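Local coordinates for hydroxyindole o-methyltransferase (Homo sapiens, PDB 4A6D), which catalyses transfer of a methyl group from S-adenosyl-L-methionine to N-acetylserotonin, yielding melatonin and S-adenosyl-L-homocysteine, at residues L31-L36 and L62-C67; K261-L266 and H318-S323; V281-L286 and G309-P314. All coordinates share one frame; numbering follows the deposited sequence. Where two conformers were deposited one is given.

Contact 1. Residues L31-L36 and L62-C67; sequences LGVFDL and LLLDIC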
ATOM      1  N   LEU A  31       8.573   0.407 -15.028  1.00 80.71           N
ATOM      2  CA  LEU A  31       8.389   0.136 -16.459  1.00 82.38           C
ATOM      3  C   LEU A  31       8.805   1.285 -17.392  1.00 87.89           C
ATOM      4  O   LEU A  31       8.989   1.064 -18.590  1.00 89.86           O
ATOM      5  CB  LEU A  31       6.977  -0.349 -16.757  1.00 81.81           C
ATOM      6  CG  LEU A  31       6.654  -1.752 -16.301  1.00 85.62           C
ATOM      7  CD1 LEU A  31       5.174  -1.888 -16.026  1.00 83.79           C
ATOM      8  CD2 LEU A  31       7.086  -2.772 -17.334  1.00 90.40           C
ATOM      9  N   GLY A  32       8.990   2.473 -16.823  1.00 84.07           N
ATOM     10  CA  GLY A  32       9.402   3.682 -17.533  1.00 86.18           C
ATOM     11  C   GLY A  32       8.330   4.336 -18.389  1.00 91.32           C
ATOM     12  O   GLY A  32       8.665   5.059 -19.332  1.00 95.01           O
ATOM     13  N   VAL A  33       7.038   4.113 -18.046  1.00 83.46           N
ATOM     14  CA  VAL A  33       5.853   4.650 -18.733  1.00 83.64           C
ATOM     15  C   VAL A  33       5.966   6.164 -18.982  1.00 88.87           C
ATOM     16  O   VAL A  33       5.798   6.618 -20.116  1.00 90.20           O
ATOM     17  CB  VAL A  33       4.541   4.277 -17.977  1.00 83.80           C
ATOM     18  CG1 VAL A  33       3.334   5.025 -18.531  1.00 83.87           C
ATOM     19  CG2 VAL A  33       4.302   2.772 -18.000  1.00 82.94           C
ATOM     20  N   PHE A  34       6.261   6.922 -17.914  1.00 84.96           N
ATOM     21  CA  PHE A  34       6.389   8.383 -17.927  1.00 86.70           C
ATOM     22  C   PHE A  34       7.532   8.892 -18.800  1.00 94.96           C
ATOM     23  O   PHE A  34       7.336   9.880 -19.505  1.00 96.86           O
ATOM     24  CB  PHE A  34       6.451   8.938 -16.494  1.00 85.87           C
ATOM     25  CG  PHE A  34       5.366   8.365 -15.605  1.00 84.84           C
ATOM     26  CD1 PHE A  34       4.023   8.643 -15.848  1.00 87.78           C
ATOM     27  CD2 PHE A  34       5.686   7.515 -14.553  1.00 84.49           C
ATOM     28  CE1 PHE A  34       3.020   8.086 -15.050  1.00 86.72           C
ATOM     29  CE2 PHE A  34       4.684   6.979 -13.739  1.00 85.50           C
ATOM     30  CZ  PHE A  34       3.358   7.258 -14.000  1.00 84.04           C
ATOM     31  N   ASP A  35       8.692   8.189 -18.801  1.00 93.03           N
ATOM     32  CA  ASP A  35       9.851   8.531 -19.636  1.00 96.61           C
ATOM     33  C   ASP A  35       9.518   8.359 -21.124  1.00104.26           C
ATOM     34  O   ASP A  35       9.766   9.278 -21.908  1.00107.27           O
ATOM     35  CB  ASP A  35      11.088   7.694 -19.257  1.00 98.38           C
ATOM     36  CG  ASP A  35      11.771   8.103 -17.965  1.00108.05           C
ATOM     37  OD1 ASP A  35      11.867   9.329 -17.701  1.00109.12           O
ATOM     38  OD2 ASP A  35      12.283   7.207 -17.260  1.00112.70           O
ATOM     39  N   LEU A  36       8.928   7.202 -21.494  1.00100.13           N
ATOM     40  CA  LEU A  36       8.503   6.865 -22.854  1.00103.50           C
ATOM     41  C   LEU A  36       7.508   7.898 -23.396  1.00109.01           C
ATOM     42  O   LEU A  36       7.597   8.262 -24.572  1.00112.11           O
ATOM     43  CB  LEU A  36       7.862   5.465 -22.870  1.00102.67           C
ATOM     44  CG  LEU A  36       7.508   4.887 -24.244  1.00110.53           C
ATOM     45  CD1 LEU A  36       8.730   4.267 -24.902  1.00114.32           C
ATOM     46  CD2 LEU A  36       6.413   3.854 -24.127  1.00110.06           C
ATOM     47  N   LEU A  62      -4.562  -1.768 -18.179  1.00 77.59           N
ATOM     48  CA  LEU A  62      -4.988  -1.700 -16.786  1.00 74.93           C
ATOM     49  C   LEU A  62      -4.169  -0.659 -16.068  1.00 78.06           C
ATOM     50  O   LEU A  62      -4.732   0.253 -15.477  1.00 77.15           O
ATOM     51  CB  LEU A  62      -4.862  -3.070 -16.092  1.00 74.01           C
ATOM     52  CG  LEU A  62      -5.953  -4.100 -16.425  1.00 78.13           C
ATOM     53  CD1 LEU A  62      -5.646  -5.445 -15.775  1.00 77.53           C
ATOM     54  CD2 LEU A  62      -7.308  -3.624 -15.959  1.00 77.79           C
ATOM     55  N   LEU A  63      -2.842  -0.721 -16.235  1.00 75.55           N
ATOM     56  CA  LEU A  63      -1.889   0.197 -15.625  1.00 73.88           C
ATOM     57  C   LEU A  63      -2.130   1.654 -16.037  1.00 75.47           C
ATOM     58  O   LEU A  63      -2.197   2.518 -15.162  1.00 73.66           O
ATOM     59  CB  LEU A  63      -0.454  -0.260 -15.952  1.00 75.41           C
ATOM     60  CG  LEU A  63       0.673   0.262 -15.064  1.00 79.86           C
ATOM     61  CD1 LEU A  63       0.867  -0.634 -13.848  1.00 79.13           C
ATOM     62  CD2 LEU A  63       1.968   0.331 -15.839  1.00 82.83           C
ATOM     63  N   LEU A  64      -2.256   1.925 -17.352  1.00 72.89           N
ATOM     64  CA  LEU A  64      -2.483   3.276 -17.886  1.00 74.33           C
ATOM     65  C   LEU A  64      -3.836   3.822 -17.414  1.00 78.05           C
ATOM     66  O   LEU A  64      -3.907   4.970 -16.969  1.00 77.66           O
ATOM     67  CB  LEU A  64      -2.439   3.290 -19.432  1.00 77.40           C
ATOM     68  CG  LEU A  64      -1.093   3.010 -20.124  1.00 83.68           C
ATOM     69  CD1 LEU A  64      -1.309   2.730 -21.602  1.00 86.47           C
ATOM     70  CD2 LEU A  64      -0.098   4.170 -19.940  1.00 84.25           C
ATOM     71  N   ASP A  65      -4.901   2.990 -17.494  1.00 73.56           N
ATOM     72  CA  ASP A  65      -6.246   3.386 -17.074  1.00 72.39           C
ATOM     73  C   ASP A  65      -6.312   3.717 -15.597  1.00 73.81           C
ATOM     74  O   ASP A  65      -6.924   4.725 -15.237  1.00 75.29           O
ATOM     75  CB  ASP A  65      -7.306   2.368 -17.497  1.00 74.21           C
ATOM     76  CG  ASP A  65      -7.591   2.339 -18.992  1.00 82.70           C
ATOM     77  OD1 ASP A  65      -7.250   3.333 -19.685  1.00 83.71           O
ATOM     78  OD2 ASP A  65      -8.188   1.333 -19.467  1.00 81.34           O
ATOM     79  N   ILE A  66      -5.627   2.934 -14.745  1.00 67.03           N
ATOM     80  CA  ILE A  66      -5.570   3.246 -13.314  1.00 64.68           C
ATOM     81  C   ILE A  66      -4.831   4.597 -13.122  1.00 70.23           C
ATOM     82  O   ILE A  66      -5.324   5.439 -12.376  1.00 69.58           O
ATOM     83  CB  ILE A  66      -4.984   2.085 -12.477  1.00 65.55           C
ATOM     84  CG1 ILE A  66      -5.932   0.875 -12.533  1.00 65.08           C
ATOM     85  CG2 ILE A  66      -4.720   2.506 -11.022  1.00 64.17           C
ATOM     86  CD1 ILE A  66      -5.337  -0.445 -12.360  1.00 65.00           C
ATOM     87  N   CYS A  67      -3.722   4.827 -13.865  1.00 69.39           N
ATOM     88  CA  CYS A  67      -2.923   6.065 -13.808  1.00 71.46           C
ATOM     89  C   CYS A  67      -3.767   7.297 -14.157  1.00 79.68           C
ATOM     90  O   CYS A  67      -3.611   8.338 -13.513  1.00 81.15           O
ATOM     91  CB  CYS A  67      -1.679   5.963 -14.689  1.00 73.50           C
ATOM     92  SG  CYS A  67      -0.346   4.951 -13.981  1.00 76.48           S
TER

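Contact 2. Residues K261-L266 and H318-S323; sequences KCSHLL and HMLLSS. With ZN (zinc ion), chain C; SO4 (sulfate ion), chain E.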
ATOM      1  N   LYS A 261      23.332   5.865  20.588  1.00 63.57           N
ATOM      2  CA  LYS A 261      24.157   5.998  19.377  1.00 61.92           C
ATOM      3  C   LYS A 261      24.143   7.473  18.934  1.00 65.19           C
ATOM      4  O   LYS A 261      25.198   8.000  18.584  1.00 66.04           O
ATOM      5  CB  LYS A 261      23.588   5.118  18.248  1.00 62.76           C
ATOM      6  CG  LYS A 261      24.359   3.861  17.976  1.00 77.64           C
ATOM      7  CD  LYS A 261      24.862   3.839  16.550  1.00 89.91           C
ATOM      8  CE  LYS A 261      25.393   2.490  16.139  1.00102.33           C
ATOM      9  NZ  LYS A 261      26.200   2.574  14.892  1.00113.04           N
ATOM     10  N   CYS A 262      22.956   8.140  18.957  1.00 61.52           N
ATOM     11  CA  CYS A 262      22.827   9.572  18.620  1.00 60.67           C
ATOM     12  C   CYS A 262      23.679  10.381  19.541  1.00 63.87           C
ATOM     13  O   CYS A 262      24.447  11.209  19.064  1.00 63.42           O
ATOM     14  CB  CYS A 262      21.373  10.037  18.680  1.00 60.81           C
ATOM     15  SG  CYS A 262      20.346   9.417  17.330  1.00 63.81           S
ATOM     16  N   SER A 263      23.567  10.132  20.869  1.00 62.81           N
ATOM     17  CA  SER A 263      24.328  10.850  21.909  1.00 63.47           C
ATOM     18  C   SER A 263      25.812  10.741  21.688  1.00 67.96           C
ATOM     19  O   SER A 263      26.491  11.755  21.781  1.00 66.91           O
ATOM     20  CB  SER A 263      23.947  10.389  23.311  1.00 68.95           C
ATOM     21  OG  SER A 263      22.634  10.842  23.621  1.00 82.39           O
ATOM     22  N   HIS A 264      26.308   9.541  21.326  0.60 65.68           N
ATOM     23  CA  HIS A 264      27.726   9.306  21.055  0.60 66.48           C
ATOM     24  C   HIS A 264      28.240  10.193  19.908  0.60 68.73           C
ATOM     25  O   HIS A 264      29.245  10.890  20.078  0.60 68.69           O
ATOM     26  CB  HIS A 264      27.991   7.809  20.805  0.60 68.59           C
ATOM     27  CG  HIS A 264      29.407   7.474  20.436  0.60 72.72           C
ATOM     28  ND1 HIS A 264      29.697   6.724  19.309  0.60 74.90           N
ATOM     29  CD2 HIS A 264      30.567   7.784  21.061  0.60 74.89           C
ATOM     30  CE1 HIS A 264      31.013   6.616  19.277  0.60 74.54           C
ATOM     31  NE2 HIS A 264      31.579   7.236  20.309  0.60 74.91           N
ATOM     32  N   LEU A 265      27.526  10.195  18.768  1.00 63.66           N
ATOM     33  CA  LEU A 265      27.889  10.990  17.592  1.00 61.99           C
ATOM     34  C   LEU A 265      27.814  12.501  17.917  1.00 63.63           C
ATOM     35  O   LEU A 265      28.737  13.239  17.564  1.00 61.94           O
ATOM     36  CB  LEU A 265      26.993  10.637  16.370  1.00 61.60           C
ATOM     37  CG  LEU A 265      27.203  11.532  15.130  1.00 65.69           C
ATOM     38  CD1 LEU A 265      28.660  11.419  14.573  1.00 66.01           C
ATOM     39  CD2 LEU A 265      26.188  11.249  14.080  1.00 65.48           C
ATOM     40  N   LEU A 266      26.728  12.943  18.611  1.00 58.93           N
ATOM     41  CA  LEU A 266      26.581  14.325  18.979  1.00 59.07           C
ATOM     42  C   LEU A 266      27.724  14.818  19.856  1.00 63.84           C
ATOM     43  O   LEU A 266      28.204  15.930  19.638  1.00 60.96           O
ATOM     44  CB  LEU A 266      25.216  14.624  19.595  1.00 60.08           C
ATOM     45  CG  LEU A 266      23.991  14.511  18.648  1.00 64.43           C
ATOM     46  CD1 LEU A 266      22.738  14.768  19.396  1.00 64.96           C
ATOM     47  CD2 LEU A 266      24.096  15.463  17.481  1.00 63.48           C
ATOM     48  N   HIS A 318      16.045  18.474  21.274  1.00 63.58           N
ATOM     49  CA  HIS A 318      16.584  19.422  22.243  1.00 64.16           C
ATOM     50  C   HIS A 318      17.276  18.698  23.385  1.00 66.86           C
ATOM     51  O   HIS A 318      18.382  19.090  23.702  1.00 65.59           O
ATOM     52  CB  HIS A 318      15.490  20.391  22.771  1.00 66.88           C
ATOM     53  CG  HIS A 318      16.033  21.604  23.469  1.00 71.58           C
ATOM     54  ND1 HIS A 318      15.191  22.617  23.919  1.00 75.70           N
ATOM     55  CD2 HIS A 318      17.311  21.950  23.752  1.00 72.27           C
ATOM     56  CE1 HIS A 318      15.977  23.535  24.455  1.00 75.04           C
ATOM     57  NE2 HIS A 318      17.264  23.177  24.386  1.00 73.95           N
ATOM     58  N   MET A 319      16.641  17.653  24.002  1.00 66.38           N
ATOM     59  CA  MET A 319      17.288  16.935  25.099  0.60 67.55           C
ATOM     60  C   MET A 319      18.608  16.361  24.585  1.00 68.41           C
ATOM     61  O   MET A 319      19.633  16.594  25.233  1.00 67.96           O
ATOM     62  CB  MET A 319      16.382  15.847  25.713  0.60 71.88           C
ATOM     63  CG  MET A 319      15.069  16.396  26.250  0.60 79.23           C
ATOM     64  SD  MET A 319      14.632  15.931  27.947  0.60 87.27           S
ATOM     65  CE  MET A 319      12.968  15.195  27.665  0.60 84.11           C
ATOM     66  N   LEU A 320      18.603  15.684  23.394  1.00 63.02           N
ATOM     67  CA  LEU A 320      19.788  15.096  22.761  1.00 60.36           C
ATOM     68  C   LEU A 320      20.895  16.103  22.525  1.00 63.66           C
ATOM     69  O   LEU A 320      22.017  15.867  22.978  1.00 62.75           O
ATOM     70  CB  LEU A 320      19.445  14.310  21.470  1.00 57.98           C
ATOM     71  CG  LEU A 320      18.712  12.970  21.640  1.00 61.24           C
ATOM     72  CD1 LEU A 320      18.252  12.416  20.295  1.00 58.61           C
ATOM     73  CD2 LEU A 320      19.590  11.925  22.299  1.00 64.27           C
ATOM     74  N   LEU A 321      20.581  17.232  21.855  1.00 61.41           N
ATOM     75  CA  LEU A 321      21.574  18.276  21.573  1.00 63.08           C
ATOM     76  C   LEU A 321      22.054  18.989  22.830  1.00 69.34           C
ATOM     77  O   LEU A 321      23.244  19.272  22.955  1.00 69.33           O
ATOM     78  CB  LEU A 321      21.063  19.286  20.532  1.00 63.32           C
ATOM     79  CG  LEU A 321      20.962  18.731  19.107  1.00 67.18           C
ATOM     80  CD1 LEU A 321      20.077  19.598  18.251  1.00 67.63           C
ATOM     81  CD2 LEU A 321      22.327  18.600  18.472  1.00 67.10           C
ATOM     82  N   SER A 322      21.143  19.242  23.775  1.00 67.45           N
ATOM     83  CA  SER A 322      21.521  19.897  25.025  1.00 69.29           C
ATOM     84  C   SER A 322      22.464  19.015  25.872  1.00 74.96           C
ATOM     85  O   SER A 322      23.361  19.542  26.493  1.00 75.19           O
ATOM     86  CB  SER A 322      20.277  20.282  25.817  1.00 73.95           C
ATOM     87  OG  SER A 322      20.647  21.116  26.895  1.00 90.20           O
ATOM     88  N   SER A 323      22.260  17.676  25.890  1.00 72.21           N
ATOM     89  CA  SER A 323      23.085  16.758  26.684  1.00 71.52           C
ATOM     90  C   SER A 323      24.499  16.641  26.136  1.00 71.38           C
ATOM     91  O   SER A 323      25.428  16.406  26.906  1.00 67.87           O
ATOM     92  CB  SER A 323      22.449  15.372  26.740  1.00 75.08           C
ATOM     93  OG  SER A 323      21.657  15.248  27.908  1.00 87.66           O
TER
HETATM   94 ZN    ZN C1349      16.249  17.183  28.687  0.50105.08          ZN
HETATM   95  S   SO4 E1351      19.365  26.128  25.171  1.00 98.48           S
HETATM   96  O1  SO4 E1351      18.056  26.789  25.283  1.00105.39           O
HETATM   97  O2  SO4 E1351      19.510  25.661  23.797  1.00101.31           O
HETATM   98  O3  SO4 E1351      20.489  27.038  25.531  1.00104.65           O
HETATM   99  O4  SO4 E1351      19.400  24.962  26.073  1.00103.70           O
HETATM  100  O   HOH W   1      23.123  13.469  24.116  1.00 71.07           O

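Contact 3. Residues V281-L286 and G309-P314; sequences VIESLL and GQERTP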
ATOM      1  N   VAL A 281      20.686  20.072  12.088  1.00 58.74           N
ATOM      2  CA  VAL A 281      19.974  18.797  12.080  1.00 58.21           C
ATOM      3  C   VAL A 281      18.775  18.953  11.163  1.00 65.67           C
ATOM      4  O   VAL A 281      17.988  19.887  11.342  1.00 67.13           O
ATOM      5  CB  VAL A 281      19.594  18.317  13.508  1.00 60.00           C
ATOM      6  CG1 VAL A 281      18.667  17.089  13.456  1.00 58.14           C
ATOM      7  CG2 VAL A 281      20.855  18.042  14.351  1.00 58.32           C
ATOM      8  N   ILE A 282      18.697  18.101  10.127  1.00 61.19           N
ATOM      9  CA  ILE A 282      17.609  18.164   9.151  1.00 60.62           C
ATOM     10  C   ILE A 282      16.839  16.871   9.221  1.00 63.24           C
ATOM     11  O   ILE A 282      17.346  15.832   8.826  1.00 60.19           O
ATOM     12  CB  ILE A 282      18.071  18.507   7.710  1.00 63.25           C
ATOM     13  CG1 ILE A 282      18.706  19.907   7.679  1.00 61.85           C
ATOM     14  CG2 ILE A 282      16.864  18.390   6.710  1.00 64.70           C
ATOM     15  CD1 ILE A 282      19.543  20.168   6.526  1.00 62.91           C
ATOM     16  N   GLU A 283      15.628  16.947   9.788  1.00 63.67           N
ATOM     17  CA  GLU A 283      14.744  15.811  10.000  1.00 64.22           C
ATOM     18  C   GLU A 283      13.274  16.266   9.896  1.00 68.82           C
ATOM     19  O   GLU A 283      12.990  17.463   9.957  1.00 68.81           O
ATOM     20  CB  GLU A 283      15.002  15.157  11.391  1.00 64.94           C
ATOM     21  CG  GLU A 283      16.387  14.558  11.648  1.00 69.06           C
ATOM     22  CD  GLU A 283      16.708  13.226  11.005  1.00 77.45           C
ATOM     23  OE1 GLU A 283      16.077  12.898   9.978  1.00 69.52           O
ATOM     24  OE2 GLU A 283      17.653  12.551  11.470  1.00 70.08           O
ATOM     25  N   SER A 284      12.358  15.294   9.741  1.00 63.94           N
ATOM     26  CA  SER A 284      10.919  15.531   9.714  1.00 64.04           C
ATOM     27  C   SER A 284      10.479  15.523  11.171  1.00 67.64           C
ATOM     28  O   SER A 284      10.512  14.488  11.847  1.00 66.77           O
ATOM     29  CB  SER A 284      10.188  14.430   8.931  1.00 64.72           C
ATOM     30  OG  SER A 284       8.913  14.934   8.555  1.00 65.63           O
ATOM     31  N   LEU A 285      10.091  16.671  11.654  1.00 65.86           N
ATOM     32  CA  LEU A 285       9.729  16.844  13.052  1.00 66.96           C
ATOM     33  C   LEU A 285       8.363  16.309  13.394  1.00 69.04           C
ATOM     34  O   LEU A 285       7.393  16.573  12.687  1.00 68.97           O
ATOM     35  CB  LEU A 285       9.863  18.329  13.480  1.00 68.44           C
ATOM     36  CG  LEU A 285      11.280  18.923  13.486  1.00 73.64           C
ATOM     37  CD1 LEU A 285      11.240  20.424  13.768  1.00 74.62           C
ATOM     38  CD2 LEU A 285      12.168  18.228  14.500  1.00 74.65           C
ATOM     39  N   LEU A 286       8.292  15.547  14.485  1.00 64.39           N
ATOM     40  CA  LEU A 286       7.026  15.016  14.979  1.00 64.46           C
ATOM     41  C   LEU A 286       6.346  16.085  15.817  1.00 69.91           C
ATOM     42  O   LEU A 286       7.034  16.794  16.553  1.00 69.87           O
ATOM     43  CB  LEU A 286       7.271  13.781  15.866  1.00 63.57           C
ATOM     44  CG  LEU A 286       7.053  12.416  15.265  1.00 67.36           C
ATOM     45  CD1 LEU A 286       7.223  11.382  16.324  1.00 69.12           C
ATOM     46  CD2 LEU A 286       5.653  12.250  14.660  1.00 69.60           C
ATOM     47  N   GLY A 309      16.223   3.441  14.602  1.00 67.50           N
ATOM     48  CA  GLY A 309      15.694   4.690  15.133  1.00 66.11           C
ATOM     49  C   GLY A 309      14.201   4.913  15.124  1.00 68.60           C
ATOM     50  O   GLY A 309      13.403   3.986  15.219  1.00 69.11           O
ATOM     51  N   GLN A 310      13.832   6.182  15.032  1.00 63.73           N
ATOM     52  CA  GLN A 310      12.469   6.699  15.127  1.00 61.85           C
ATOM     53  C   GLN A 310      12.529   8.135  14.679  1.00 64.15           C
ATOM     54  O   GLN A 310      13.624   8.715  14.591  1.00 62.87           O
ATOM     55  CB  GLN A 310      12.027   6.686  16.627  1.00 63.02           C
ATOM     56  CG  GLN A 310      13.031   7.395  17.560  1.00 54.18           C
ATOM     57  CD  GLN A 310      12.750   7.410  19.051  1.00 81.17           C
ATOM     58  OE1 GLN A 310      13.647   7.118  19.877  1.00 82.86           O
ATOM     59  NE2 GLN A 310      11.583   7.917  19.440  1.00 68.79           N
ATOM     60  N   GLU A 311      11.363   8.728  14.439  1.00 61.24           N
ATOM     61  CA  GLU A 311      11.286  10.164  14.199  1.00 61.44           C
ATOM     62  C   GLU A 311      11.131  10.800  15.594  1.00 66.24           C
ATOM     63  O   GLU A 311      10.766  10.106  16.549  1.00 66.19           O
ATOM     64  CB  GLU A 311      10.162  10.541  13.211  1.00 62.43           C
ATOM     65  CG  GLU A 311      10.382   9.990  11.796  1.00 63.81           C
ATOM     66  CD  GLU A 311      11.672  10.327  11.069  1.00 78.19           C
ATOM     67  OE1 GLU A 311      12.232  11.426  11.293  1.00 79.78           O
ATOM     68  OE2 GLU A 311      12.132   9.478  10.274  1.00 71.20           O
ATOM     69  N   ARG A 312      11.520  12.062  15.756  1.00 63.63           N
ATOM     70  CA  ARG A 312      11.459  12.674  17.094  1.00 63.00           C
ATOM     71  C   ARG A 312      10.805  14.028  17.081  1.00 64.98           C
ATOM     72  O   ARG A 312      10.728  14.658  16.030  1.00 64.30           O
ATOM     73  CB  ARG A 312      12.877  12.742  17.745  1.00 60.23           C
ATOM     74  CG  ARG A 312      13.566  11.369  17.932  1.00 67.08           C
ATOM     75  CD  ARG A 312      15.049  11.528  18.225  1.00 66.06           C
ATOM     76  NE  ARG A 312      15.685  10.323  18.757  1.00 65.31           N
ATOM     77  CZ  ARG A 312      16.396   9.451  18.041  1.00 74.56           C
ATOM     78  NH1 ARG A 312      16.520   9.602  16.728  1.00 57.21           N
ATOM     79  NH2 ARG A 312      16.981   8.425  18.631  1.00 63.05           N
ATOM     80  N   THR A 313      10.350  14.479  18.263  1.00 62.21           N
ATOM     81  CA  THR A 313       9.766  15.806  18.511  1.00 62.91           C
ATOM     82  C   THR A 313      10.875  16.836  18.718  1.00 69.75           C
ATOM     83  O   THR A 313      11.991  16.469  19.143  1.00 68.14           O
ATOM     84  CB  THR A 313       8.843  15.800  19.765  1.00 64.50           C
ATOM     85  OG1 THR A 313       9.624  15.632  20.949  1.00 61.24           O
ATOM     86  CG2 THR A 313       7.681  14.760  19.677  1.00 55.03           C
ATOM     87  N   PRO A 314      10.567  18.152  18.513  1.00 68.55           N
ATOM     88  CA  PRO A 314      11.575  19.195  18.767  1.00 67.18           C
ATOM     89  C   PRO A 314      12.240  19.110  20.156  1.00 72.26           C
ATOM     90  O   PRO A 314      13.470  19.258  20.287  1.00 70.34           O
ATOM     91  CB  PRO A 314      10.766  20.476  18.605  1.00 69.80           C
ATOM     92  CG  PRO A 314       9.743  20.132  17.618  1.00 74.06           C
ATOM     93  CD  PRO A 314       9.310  18.759  18.017  1.00 70.19           C
TER
HETATM   94  O   HOH W   2      13.275  12.595   9.301  1.00 68.36           O
HETATM   95  O   HOH W   3      12.343  13.198  13.230  1.00 64.47           O

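Contact 1. Residues L31-L36 and L62-C67
Methyl-to-methyl packing carries most of this buried contact. Leu63 stands with CG anti to its backbone N (chi1 -160°), which brings CD2 up to two partners: CD1 of Leu31 at 3.9 Å, the two side chains crossing obliquely, and CG2 of Val33 at 4.0 Å, where the chains slide past each other in opposite directions. Val33 has CG1 anti to N (chi1 170°) and so divides its branches: while CG2 meets Leu63, CG1 lies 3.8 Å from CD2 of Leu64, one residue on along helix 57-69.

A looser apolar touch adds to this. The Phe34 ring reaches over with its tip, CZ standing 4.4 Å from SG of Cys67 in an oblique approach. Ala28, Leu73 and Leu94 also touch the Phe34 side chain.

Backbone turns set the geometry. Gly32, with positive phi (74°), closes helix 7-31 in a Schellman motif and at the same time sits at the N-cap of helix 33-39, its O accepting from Leu36 N at 3.1 Å. The sharp change of direction lets Leu31 and Val33, from two successive helices, both point at helix 57-69.

Val124 and Arg125 of the second subunit pack on Leu63 and Leu31, and Asp65 makes a salt bridge to Arg291 of that subunit. Such a small helical core beside the partner chain belongs to the winged-helix-like dimerisation domain of the cation-independent O-methyltransferase family.

Contact 2. Residues K261-L266 and H318-S323
This is a helix-helix contact on one side of the Rossmann-like methyltransferase sheet, where helix 259-272 and helix 314-324 lie next to each other over strand 278-283. The short axes pass 9.4 Å apart and cross at -40°, both running in broadly the same direction. Ile279 of the strand touches both Leu266 and Leu321, so the apolar seam between the helices continues down onto the sheet.

Leucines fill that seam. Leu266, with CG anti to its carbonyl carbon (chi1 -68°), spreads its two methyls over successive residues of the other helix: CD1 comes to 3.9 Å from CB of Leu320, while CD2 meets CD2 of Leu321 at 3.7 Å, the two side chains crossing at about a right angle. The CA–CB bond of Leu321 points away from helix 259-272, and it is the end of the side chain that returns to make this touch. Leu320 points toward helix 259-272 and forks, its CD1 lying 4.2 Å from CB of Cys262 and its CD2 alongside the hydroxyl of Ser263.

On the far side of helix 314-324 the residues turn outward. The Met319 SD binds a zinc ion at 2.2 Å, and the His318 ring, stacked on Phe329, uses NE2 at its edge to donate to a sulfate that probably came from the crystallisation liquor.

The polar link between the helices is a single water at the margin of the seam. Ser263 OG also bonds to the carbonyl of Asp259 one turn earlier in its own helix, and it lies 2.7 Å from this water, which donates a 2.9 Å hydrogen bond to Leu320 O.

Contact 3. Residues V281-L286 and G309-P314
The guanidinium of Arg312 has the CG methylene of Gln310 over the centre of one face, 4.0 Å above the plane. Its nitrogens bond away from the 281-286 segment: NH2 to the carboxylate of Asp259, in a salt bridge, and to the carbonyl of Trp257, NH1 to that of Leu254. Glu311 bends at chi2 (-56°), turning its carboxylate back toward the end of strand 278-283. OE2 is hydrogen-bonded to ND1 of His255, the inferred catalytic proton donor/acceptor, and OE1 takes two waters.

One of these waters donates to OE1 of both Glu311 and Glu283, and accepts from Ser284 N. The other donates to Glu311 OE1 and to Ser284 O at 2.6 Å, and accepts from Arg312 N. The two OE1 atoms of Glu283 and Glu311 stand 4.3 Å apart; with like charges so close, the bridging water and the histidine bond would be expected to ease the repulsion, and a raised pKa is possible. Glu283 OE2 receives the backbone N of His255, so both acids bond to His255, Glu311 to the ring and Glu283 to the backbone.

Here the strand of the Rossmann-like methyltransferase domain runs out beside the loop leading into helix 314-324, residues 283-286 and 311-314 heading 82° apart. Leu286 N donates to Arg312 O at 3.0 Å in a nearly straight bond (172°), though it stands above the carbonyl plane. Leu286 lies across the aliphatic part of Glu311 at about a right angle, with CD1 3.8 Å from Glu311 O. Leu286 O receives a CA-H...O contact from Thr313 CA at 3.5 Å. Thr313 is the N-cap of helix 314-324, its OG1 accepting from His316 N, and CG of Pro314 packs on Leu285 CD1.

How the contacts relate
All three contacts are buried, but in different ways. Contact 1 lies in the dimerisation domain, its centre about 45 Å from that of contact 2 and about 35 Å from that of contact 3, on the other side of the chain's centre; it is wholly apolar across its segments and borders the second subunit. Contacts 2 and 3 share the methyltransferase domain and touch: Arg312 packs against Leu320 and Cys262, and Val281 against Leu321. Helix 314-324 serves both, entered at Pro314 and packed further along. Contact 2 is mainly leucine packing with outward-facing ion sites, whereas contact 3, nearest the active-site histidine, relies on waters, carboxylates and a backbone bond.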